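Local coordinates for probable sugar kinase (Clostridium perfringens, PDB 3KZH), which probably phosphorylates a sugar or related small molecule as a ribokinase-like (pfkB family) kinase, and is seen here with beta-D-glucopyranose bound in a pocket, at residues Ser23-Arg28 with Ser32-Val37; Pro97-Ile102 with Gly107-Ala112. All coordinates share one frame; numbering follows the deposited sequence.

Contact 1: Ser23-Arg28 with Ser32-Val37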
ATOM      1  N   SER A  23       7.942   6.356 -15.020  1.00 34.05           N
ATOM      2  CA  SER A  23       8.621   5.591 -16.078  1.00 34.02           C
ATOM      3  C   SER A  23      10.135   5.822 -16.110  1.00 34.48           C
ATOM      4  O   SER A  23      10.586   6.967 -16.088  1.00 31.29           O
ATOM      5  CB  SER A  23       8.043   5.922 -17.462  1.00 33.42           C
ATOM      6  OG  SER A  23       6.701   5.504 -17.621  1.00 29.39           O
ATOM      7  N   LYS A  24      10.896   4.720 -16.115  1.00 37.22           N
ATOM      8  CA  LYS A  24      12.367   4.749 -16.172  1.00 40.14           C
ATOM      9  C   LYS A  24      12.873   4.309 -17.558  1.00 39.87           C
ATOM     10  O   LYS A  24      14.032   3.926 -17.738  1.00 42.04           O
ATOM     11  CB  LYS A  24      12.980   3.885 -15.054  1.00 42.06           C
ATOM     12  CG  LYS A  24      12.808   4.454 -13.636  1.00 44.72           C
ATOM     13  CD  LYS A  24      13.530   5.786 -13.471  1.00 46.31           C
ATOM     14  CE  LYS A  24      13.197   6.444 -12.156  1.00 47.54           C
ATOM     15  NZ  LYS A  24      13.883   7.761 -12.042  1.00 48.59           N
ATOM     16  N   ALA A  25      11.955   4.359 -18.517  1.00 37.65           N
ATOM     17  CA  ALA A  25      12.176   4.031 -19.921  1.00 36.44           C
ATOM     18  C   ALA A  25      11.061   4.729 -20.681  1.00 35.24           C
ATOM     19  O   ALA A  25      10.055   5.123 -20.068  1.00 33.35           O
ATOM     20  CB  ALA A  25      12.090   2.542 -20.157  1.00 34.10           C
ATOM     21  N   SER A  26      11.224   4.853 -22.003  1.00 33.11           N
ATOM     22  CA  SER A  26      10.234   5.496 -22.874  1.00 35.35           C
ATOM     23  C   SER A  26       8.851   4.865 -22.769  1.00 33.88           C
ATOM     24  O   SER A  26       8.697   3.660 -22.968  1.00 31.08           O
ATOM     25  CB  SER A  26      10.698   5.488 -24.335  1.00 36.63           C
ATOM     26  OG  SER A  26      11.767   6.398 -24.539  1.00 41.14           O
ATOM     27  N   TYR A  27       7.869   5.686 -22.390  1.00 34.67           N
ATOM     28  CA  TYR A  27       6.483   5.238 -22.235  1.00 35.55           C
ATOM     29  C   TYR A  27       5.800   4.977 -23.580  1.00 36.62           C
ATOM     30  O   TYR A  27       6.016   5.692 -24.563  1.00 37.06           O
ATOM     31  CB  TYR A  27       5.662   6.244 -21.396  1.00 32.41           C
ATOM     32  CG  TYR A  27       4.202   5.861 -21.213  1.00 30.17           C
ATOM     33  CD1 TYR A  27       3.838   4.832 -20.324  1.00 29.70           C
ATOM     34  CD2 TYR A  27       3.189   6.441 -22.018  1.00 27.62           C
ATOM     35  CE1 TYR A  27       2.497   4.372 -20.242  1.00 28.98           C
ATOM     36  CE2 TYR A  27       1.851   5.987 -21.954  1.00 26.28           C
ATOM     37  CZ  TYR A  27       1.515   4.955 -21.061  1.00 29.36           C
ATOM     38  OH  TYR A  27       0.217   4.510 -20.983  1.00 31.18           O
ATOM     39  N   ARG A  28       4.996   3.918 -23.588  1.00 38.48           N
ATOM     40  CA  ARG A  28       4.210   3.474 -24.730  1.00 43.61           C
ATOM     41  C   ARG A  28       2.935   2.918 -24.099  1.00 45.10           C
ATOM     42  O   ARG A  28       3.003   2.273 -23.046  1.00 43.62           O
ATOM     43  CB  ARG A  28       4.895   2.327 -25.508  1.00 45.45           C
ATOM     44  CG  ARG A  28       6.158   2.672 -26.305  1.00 49.84           C
ATOM     45  CD  ARG A  28       6.462   1.630 -27.395  1.00 51.85           C
ATOM     46  NE  ARG A  28       6.597   0.257 -26.892  1.00 53.91           N
ATOM     47  CZ  ARG A  28       7.733  -0.290 -26.456  1.00 54.99           C
ATOM     48  NH1 ARG A  28       8.861   0.411 -26.447  1.00 54.40           N
ATOM     49  NH2 ARG A  28       7.739  -1.546 -26.028  1.00 53.60           N
ATOM     50  N   SER A  32       3.914  -2.687 -20.908  1.00 53.64           N
ATOM     51  CA  SER A  32       4.505  -2.720 -19.571  1.00 51.25           C
ATOM     52  C   SER A  32       5.839  -1.955 -19.597  1.00 49.64           C
ATOM     53  O   SER A  32       6.809  -2.407 -20.212  1.00 49.83           O
ATOM     54  CB  SER A  32       4.712  -4.182 -19.145  1.00 50.86           C
ATOM     55  OG  SER A  32       5.344  -4.287 -17.883  1.00 49.85           O
ATOM     56  N   THR A  33       5.855  -0.777 -18.972  1.00 47.14           N
ATOM     57  CA  THR A  33       7.042   0.084 -18.915  1.00 45.73           C
ATOM     58  C   THR A  33       7.798  -0.089 -17.586  1.00 46.60           C
ATOM     59  O   THR A  33       7.172  -0.132 -16.531  1.00 45.86           O
ATOM     60  CB  THR A  33       6.646   1.596 -19.035  1.00 44.21           C
ATOM     61  OG1 THR A  33       5.717   1.776 -20.110  1.00 44.22           O
ATOM     62  CG2 THR A  33       7.868   2.471 -19.294  1.00 42.19           C
ATOM     63  N   PRO A  34       9.144  -0.245 -17.618  1.00 46.19           N
ATOM     64  CA  PRO A  34       9.846  -0.389 -16.334  1.00 45.27           C
ATOM     65  C   PRO A  34       9.889   0.952 -15.593  1.00 44.06           C
ATOM     66  O   PRO A  34      10.065   2.008 -16.216  1.00 44.22           O
ATOM     67  CB  PRO A  34      11.238  -0.877 -16.750  1.00 45.51           C
ATOM     68  CG  PRO A  34      11.396  -0.346 -18.114  1.00 45.66           C
ATOM     69  CD  PRO A  34      10.050  -0.584 -18.728  1.00 45.81           C
ATOM     70  N   GLY A  35       9.643   0.909 -14.288  1.00 41.10           N
ATOM     71  CA  GLY A  35       9.641   2.138 -13.524  1.00 40.67           C
ATOM     72  C   GLY A  35       9.779   2.042 -12.023  1.00 39.73           C
ATOM     73  O   GLY A  35      10.176   1.013 -11.480  1.00 38.29           O
ATOM     74  N   HIS A  36       9.468   3.155 -11.365  1.00 37.63           N
ATOM     75  CA  HIS A  36       9.548   3.265  -9.919  1.00 36.44           C
ATOM     76  C   HIS A  36       8.199   3.645  -9.325  1.00 34.19           C
ATOM     77  O   HIS A  36       7.600   4.645  -9.719  1.00 33.23           O
ATOM     78  CB  HIS A  36      10.622   4.290  -9.524  1.00 35.96           C
ATOM     79  CG  HIS A  36      10.853   4.389  -8.048  1.00 39.64           C
ATOM     80  ND1 HIS A  36      11.068   3.282  -7.255  1.00 40.48           N
ATOM     81  CD2 HIS A  36      10.884   5.457  -7.220  1.00 39.92           C
ATOM     82  CE1 HIS A  36      11.223   3.667  -6.002  1.00 38.86           C
ATOM     83  NE2 HIS A  36      11.117   4.981  -5.952  1.00 39.64           N
ATOM     84  N   VAL A  37       7.750   2.839  -8.368  1.00 32.46           N
ATOM     85  CA  VAL A  37       6.487   3.058  -7.673  1.00 35.10           C
ATOM     86  C   VAL A  37       6.712   3.796  -6.350  1.00 35.83           C
ATOM     87  O   VAL A  37       7.537   3.387  -5.527  1.00 36.35           O
ATOM     88  CB  VAL A  37       5.741   1.734  -7.414  1.00 35.14           C
ATOM     89  CG1 VAL A  37       4.389   1.986  -6.724  1.00 36.83           C
ATOM     90  CG2 VAL A  37       5.529   1.017  -8.710  1.00 35.86           C
TER
HETATM   91  O   HOH W   1       7.401   1.432 -22.610  1.00 28.56           O
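Thr33 reaches from its strand into the curve of the loop Ser23-Arg28, and most of the close packing gathers round its two branches. With CG2 set anti to the backbone N, the methyl lies 3.5 Å from the carbonyl O of Ala25 and 3.7 Å from OG of Ser23. The hydroxyl branch goes the other way: OG1 comes within 3.6 Å of CD1 of Tyr27, whose ring stands oblique to it. Threonine suits the place, offering a methyl to the inner curve and a polar atom to the water beyond. That water donates a hydrogen bond to O of Ser26 (2.6 Å) and also binds OG1 of Thr33, at 3.0 Å, bridging loop and strand.

Beside this tight patch the strands pair briefly. Ser23 and Gly35 form an antiparallel, non-hydrogen-bonded pair with CA atoms 4.4 Å apart, and glycine, having no side chain, suits so close an approach of the backbones. The backbone N of Lys24 gives a nearly straight bond (163°) to O of Pro34, 2.8 Å away and in the carbonyl plane. The outer side is looser: CB of Ala25 rests 3.6 Å from CG of Pro34, while the bent chain of Lys24 passes Gly35 with its methylenes and carries its amine away.

The loop joins strands 16-23 and 32-42, antiparallel neighbours in a four-stranded sheet that runs on across the interface, since Ser32, Thr33 and Pro34 pair in a parallel ladder with a strand of the second subunit. One direct hydrogen bond and one water bridge link the segments, whereas Ser23 OG goes to the carbonyl of Leu103, Tyr27 N to Glu105 and Tyr27 OH to Ser111 of the second subunit, consistent with a loop fixed partly by its surroundings.

Contact 2: Pro97-Ile102 with Gly107-Ala112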
ATOM      1  N   PRO A  97     -10.012   6.286  -0.213  1.00 33.54           N
ATOM      2  CA  PRO A  97      -9.671   7.181  -1.329  1.00 33.55           C
ATOM      3  C   PRO A  97      -8.232   6.990  -1.811  1.00 34.15           C
ATOM      4  O   PRO A  97      -7.286   7.027  -1.022  1.00 33.29           O
ATOM      5  CB  PRO A  97      -9.914   8.556  -0.735  1.00 31.32           C
ATOM      6  CG  PRO A  97     -11.092   8.313   0.094  1.00 32.72           C
ATOM      7  CD  PRO A  97     -10.790   7.028   0.800  1.00 32.25           C
ATOM      8  N   THR A  98      -8.112   6.628  -3.084  1.00 35.86           N
ATOM      9  CA  THR A  98      -6.824   6.352  -3.707  1.00 35.79           C
ATOM     10  C   THR A  98      -6.719   6.972  -5.086  1.00 34.78           C
ATOM     11  O   THR A  98      -7.689   7.008  -5.839  1.00 35.10           O
ATOM     12  CB  THR A  98      -6.593   4.813  -3.817  1.00 36.46           C
ATOM     13  OG1 THR A  98      -6.763   4.214  -2.526  1.00 34.30           O
ATOM     14  CG2 THR A  98      -5.181   4.473  -4.340  1.00 36.87           C
ATOM     15  N   TYR A  99      -5.534   7.481  -5.387  1.00 34.30           N
ATOM     16  CA  TYR A  99      -5.255   8.069  -6.685  1.00 35.83           C
ATOM     17  C   TYR A  99      -4.053   7.328  -7.276  1.00 35.99           C
ATOM     18  O   TYR A  99      -2.927   7.462  -6.795  1.00 34.29           O
ATOM     19  CB  TYR A  99      -4.987   9.574  -6.564  1.00 36.29           C
ATOM     20  CG  TYR A  99      -4.748  10.274  -7.885  1.00 37.31           C
ATOM     21  CD1 TYR A  99      -5.789  10.423  -8.827  1.00 38.22           C
ATOM     22  CD2 TYR A  99      -3.471  10.782  -8.208  1.00 38.89           C
ATOM     23  CE1 TYR A  99      -5.559  11.071 -10.080  1.00 40.15           C
ATOM     24  CE2 TYR A  99      -3.227  11.426  -9.448  1.00 40.99           C
ATOM     25  CZ  TYR A  99      -4.275  11.565 -10.375  1.00 40.74           C
ATOM     26  OH  TYR A  99      -4.035  12.191 -11.577  1.00 42.59           O
ATOM     27  N   LEU A 100      -4.331   6.508  -8.287  1.00 36.60           N
ATOM     28  CA  LEU A 100      -3.318   5.724  -8.986  1.00 37.05           C
ATOM     29  C   LEU A 100      -2.958   6.422 -10.298  1.00 35.58           C
ATOM     30  O   LEU A 100      -3.803   6.552 -11.170  1.00 35.72           O
ATOM     31  CB  LEU A 100      -3.845   4.304  -9.236  1.00 38.80           C
ATOM     32  CG  LEU A 100      -3.097   3.291 -10.118  1.00 40.43           C
ATOM     33  CD1 LEU A 100      -1.676   3.039  -9.618  1.00 42.18           C
ATOM     34  CD2 LEU A 100      -3.885   2.001 -10.136  1.00 38.41           C
ATOM     35  N   ALA A 101      -1.712   6.872 -10.424  1.00 34.86           N
ATOM     36  CA  ALA A 101      -1.267   7.554 -11.637  1.00 33.78           C
ATOM     37  C   ALA A 101       0.053   7.079 -12.195  1.00 33.28           C
ATOM     38  O   ALA A 101       0.999   6.831 -11.455  1.00 31.21           O
ATOM     39  CB  ALA A 101      -1.203   9.049 -11.422  1.00 32.06           C
ATOM     40  N   ILE A 102       0.107   6.979 -13.521  1.00 33.46           N
ATOM     41  CA  ILE A 102       1.317   6.569 -14.226  1.00 34.03           C
ATOM     42  C   ILE A 102       1.865   7.778 -14.990  1.00 36.02           C
ATOM     43  O   ILE A 102       1.150   8.409 -15.770  1.00 35.98           O
ATOM     44  CB  ILE A 102       1.052   5.331 -15.148  1.00 31.47           C
ATOM     45  CG1 ILE A 102       0.865   4.091 -14.265  1.00 29.88           C
ATOM     46  CG2 ILE A 102       2.202   5.119 -16.146  1.00 30.16           C
ATOM     47  CD1 ILE A 102       0.338   2.879 -14.954  1.00 27.35           C
ATOM     48  N   GLY A 107       7.724  13.115 -16.836  1.00 48.48           N
ATOM     49  CA  GLY A 107       7.036  13.371 -15.582  1.00 48.33           C
ATOM     50  C   GLY A 107       5.575  13.744 -15.729  1.00 47.17           C
ATOM     51  O   GLY A 107       4.916  14.074 -14.742  1.00 47.34           O
ATOM     52  N   GLU A 108       5.071  13.689 -16.958  1.00 46.58           N
ATOM     53  CA  GLU A 108       3.679  14.018 -17.250  1.00 46.39           C
ATOM     54  C   GLU A 108       2.750  12.824 -17.109  1.00 45.02           C
ATOM     55  O   GLU A 108       3.110  11.701 -17.474  1.00 43.13           O
ATOM     56  CB  GLU A 108       3.547  14.597 -18.656  1.00 49.38           C
ATOM     57  CG  GLU A 108       4.169  15.970 -18.813  1.00 54.95           C
ATOM     58  CD  GLU A 108       3.326  16.893 -19.665  1.00 57.18           C
ATOM     59  OE1 GLU A 108       2.172  17.186 -19.270  1.00 56.69           O
ATOM     60  OE2 GLU A 108       3.820  17.333 -20.724  1.00 59.13           O
HETATM   61  N   MSE A 109       1.546  13.085 -16.596  1.00 43.90           N
HETATM   62  CA  MSE A 109       0.539  12.044 -16.414  1.00 43.34           C
HETATM   63  C   MSE A 109      -0.023  11.629 -17.773  1.00 42.11           C
HETATM   64  O   MSE A 109      -0.504  12.456 -18.559  1.00 41.56           O
HETATM   65  CB  MSE A 109      -0.543  12.473 -15.385  1.00 45.09           C
HETATM   66  CG  MSE A 109      -1.921  12.887 -15.909  1.00 48.16           C
HETATM   67 SE   MSE A 109      -3.134  11.382 -16.098  1.00 67.47          SE
HETATM   68  CE  MSE A 109      -4.497  12.271 -15.005  1.00 52.93           C
ATOM     69  N   VAL A 110       0.153  10.347 -18.060  1.00 39.43           N
ATOM     70  CA  VAL A 110      -0.301   9.748 -19.301  1.00 38.08           C
ATOM     71  C   VAL A 110      -1.442   8.773 -19.047  1.00 37.18           C
ATOM     72  O   VAL A 110      -2.058   8.276 -19.995  1.00 38.63           O
ATOM     73  CB  VAL A 110       0.856   9.020 -20.025  1.00 36.86           C
ATOM     74  CG1 VAL A 110       1.773  10.015 -20.694  1.00 36.25           C
ATOM     75  CG2 VAL A 110       1.652   8.153 -19.037  1.00 36.91           C
ATOM     76  N   SER A 111      -1.713   8.517 -17.764  1.00 35.21           N
ATOM     77  CA  SER A 111      -2.768   7.589 -17.334  1.00 35.98           C
ATOM     78  C   SER A 111      -3.038   7.711 -15.827  1.00 35.13           C
ATOM     79  O   SER A 111      -2.109   7.973 -15.054  1.00 34.56           O
ATOM     80  CB  SER A 111      -2.333   6.158 -17.648  1.00 35.13           C
ATOM     81  OG  SER A 111      -3.396   5.233 -17.561  1.00 36.28           O
ATOM     82  N   ALA A 112      -4.304   7.519 -15.426  1.00 35.41           N
ATOM     83  CA  ALA A 112      -4.733   7.590 -14.018  1.00 36.34           C
ATOM     84  C   ALA A 112      -6.117   7.044 -13.691  1.00 36.69           C
ATOM     85  O   ALA A 112      -7.023   7.069 -14.527  1.00 37.64           O
ATOM     86  CB  ALA A 112      -4.623   9.011 -13.472  1.00 36.48           C
TER
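Ile102 and Ser111 pair across a beta hairpin, and the pairing is irregular: Val110 and Ser111 both face Ile102, a classic beta bulge. Ile102 N gives a straight bond (168°) to O of Ser111 at 2.9 Å, approaching tilted from the carbonyl plane. In return Ile102 O accepts Val110 N at 3.2 Å, almost head-on to the carbonyl, with a C=O...N angle of 163°, and only weakly Ser111 N. The bulge thus puts two donors against one carbonyl. One step on, Ala101 and Ala112 make a non-hydrogen-bonded pair, their small methyls 4.0 Å apart, and the CA of Ala112 directs a C-H at O of Leu100.

Tyr99 shows why an aromatic residue fits beside these alanines. Its CB starts well away from the second strand, and CG, set anti to the backbone N, turns the ring along the sheet. CE1 and CZ then come to 4.1 and 4.0 Å from CB of Ala112, which lies oblique to the ring. The hydroxyl goes furthest: OH meets CB of Ala112 at 3.7 Å and, at 3.5 Å, CE of Met109, a selenomethionine that crosses the tyrosine at about a right angle. Its flexible chain brings CE to the tyrosine hydroxyl, though with torsions away from the staggered values. On the bulge, CG2 of Val110 is pressed within 3.3 Å of O of Ile102.

Strand 98-103 is flanked on its other edge by strand 16-23, with Phe20 against Tyr99 and Ala101. Strand 109-115 is one of the two edge strands of the four-stranded sheet within this chain, and there the second subunit takes over: Ser111 of that chain packs on both Ile102 and Ser111, and Ala112 makes backbone hydrogen bonds to it.

How the contacts relate
From the N terminus, strand 16-23 leads into contact 1, which closes the short loop back to strand 32-42. The chain then passes through helices and strands of the main body before contact 2 closes the hairpin of strands 98-103 and 109-115. The two loops follow in series, neither nested nor crossed. They belong to one four-stranded sheet, in which strand 16-23 lies beside both 32-42 and 98-103, and their centres are 13 Å apart. Tyr27 joins them directly, its CE2 packing 3.6 Å from CG2 of Val110. Both also touch the second subunit, as expected of the small beta lid through which many ribokinase-like proteins dimerise.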